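Local coordinates for TolA protein (Vibrio cholerae, PDB 4G7X) that probably serves in the cell-envelope Tol-Pal system, its C-terminal domain acting as the periplasmic module of TolA, at residues T45-V48 with G49-G52. Numbering follows the deposited sequence.
Sequences TSEV and GRYG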
loop_
_atom_site.group_PDB
_atom_site.type_symbol
_atom_site.label_atom_id
_atom_site.label_comp_id
_atom_site.label_asym_id
_atom_site.label_seq_id
_atom_site.Cartn_x
_atom_site.Cartn_y
_atom_site.Cartn_z
ATOM N N THR B 45 -21.372 7.056 -6.269
ATOM C CA THR B 45 -20.541 8.156 -6.756
ATOM C C THR B 45 -20.254 9.164 -5.634
ATOM O O THR B 45 -19.112 9.603 -5.458
ATOM C CB THR B 45 -21.189 8.831 -7.983
ATOM O OG1 THR B 45 -21.332 7.859 -9.027
ATOM C CG2 THR B 45 -20.341 9.991 -8.502
ATOM N N SER B 46 -21.285 9.500 -4.860
ATOM C CA SER B 46 -21.145 10.412 -3.727
ATOM C C SER B 46 -20.181 9.866 -2.673
ATOM O O SER B 46 -19.305 10.587 -2.196
ATOM C CB SER B 46 -22.514 10.702 -3.101
ATOM O OG SER B 46 -22.418 11.669 -2.066
ATOM N N GLU B 47 -20.348 8.590 -2.328
ATOM C CA GLU B 47 -19.521 7.942 -1.310
ATOM C C GLU B 47 -18.057 7.802 -1.718
ATOM O O GLU B 47 -17.164 7.954 -0.881
ATOM C CB GLU B 47 -20.114 6.587 -0.916
ATOM C CG GLU B 47 -21.354 6.704 -0.046
ATOM C CD GLU B 47 -21.050 7.260 1.333
ATOM O OE1 GLU B 47 -21.139 8.491 1.509
ATOM O OE2 GLU B 47 -20.701 6.471 2.235
ATOM N N VAL B 48 -17.812 7.524 -2.998
ATOM C CA VAL B 48 -16.448 7.473 -3.533
ATOM C C VAL B 48 -15.756 8.828 -3.396
ATOM O O VAL B 48 -14.573 8.898 -3.047
ATOM C CB VAL B 48 -16.420 6.962 -4.993
ATOM C CG1 VAL B 48 -15.054 7.172 -5.638
ATOM C CG2 VAL B 48 -16.787 5.489 -5.024
ATOM N N GLY B 49 -16.502 9.901 -3.650
ATOM C CA GLY B 49 -15.989 11.252 -3.456
ATOM C C GLY B 49 -15.670 11.532 -1.996
ATOM O O GLY B 49 -14.612 12.085 -1.683
ATOM N N ARG B 50 -16.576 11.128 -1.107
ATOM C CA ARG B 50 -16.433 11.386 0.327
ATOM C C ARG B 50 -15.243 10.634 0.925
ATOM O O ARG B 50 -14.413 11.233 1.616
ATOM C CB ARG B 50 -17.728 11.048 1.078
ATOM C CG ARG B 50 -17.757 11.573 2.506
ATOM C CD ARG B 50 -19.115 11.408 3.168
ATOM N NE ARG B 50 -19.479 10.010 3.393
ATOM C CZ ARG B 50 -19.064 9.266 4.416
ATOM N NH1 ARG B 50 -18.239 9.765 5.333
ATOM N NH2 ARG B 50 -19.465 8.007 4.517
ATOM N N TYR B 51 -15.158 9.335 0.648
ATOM C CA TYR B 51 -14.033 8.536 1.138
ATOM C C TYR B 51 -12.721 8.898 0.457
ATOM O O TYR B 51 -11.675 8.909 1.103
ATOM C CB TYR B 51 -14.331 7.037 1.051
ATOM C CG TYR B 51 -15.201 6.552 2.187
ATOM C CD1 TYR B 51 -14.639 6.171 3.406
ATOM C CD2 TYR B 51 -16.587 6.493 2.054
ATOM C CE1 TYR B 51 -15.432 5.742 4.461
ATOM C CE2 TYR B 51 -17.387 6.057 3.097
ATOM C CZ TYR B 51 -16.807 5.684 4.296
ATOM O OH TYR B 51 -17.602 5.257 5.336
ATOM N N GLY B 52 -12.780 9.215 -0.835
ATOM C CA GLY B 52 -11.609 9.726 -1.552
ATOM C C GLY B 52 -10.991 10.918 -0.840
ATOM O O GLY B 52 -9.771 10.994 -0.679
#
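In the helix spanning residues 38-62 of the TolA C-terminal domain, Glu47 and Arg50 exemplify an intrahelical salt bridge between residues three apart, with Tyr51 of the next position packed against it. The guanidinium meets the carboxylate side-on, with one nitrogen to each oxygen: Arg50 NE lies 2.9 Å from Glu47 OE1 in a nearly straight bond, and Arg50 NH2 lies 3.0 Å from Glu47 OE2, which uses its syn lone pair. Two bonds of this kind restrict rotation of both groups, although their planes remain 30° apart. Bends in both chains make the meeting possible: Glu47 folds at chi2 (-68°), while Arg50 leaves the backbone extended and turns at chi3 (67°), bringing its NE edge back to the acid.

Tyr51 stands beside the pair. Its CE2 approaches Glu47 OE2 at 3.4 Å, the ring almost perpendicular to the carboxylate, and its CD2 lies over one face of the Arg50 guanidinium, displaced toward the rim. Glu47 also contributes through its backbone, since its O accepts the Tyr51 N hydrogen at 2.9 Å and sits at the edge of the same ring. The flanking i to i+4 bonds, from Gly49 N to Thr45 O, Arg50 N to Ser46 O and Gly52 N to Val48 O, keep the helical turn regular beneath these side chains.

Glu47, Val48 and Tyr51 touch Val124, Lys127 and Leu128 of helix 122-128, respectively, and Glu47 and Tyr51 also reach Gln121 and Pro118 in the loop connecting strand 115-116 to that helix.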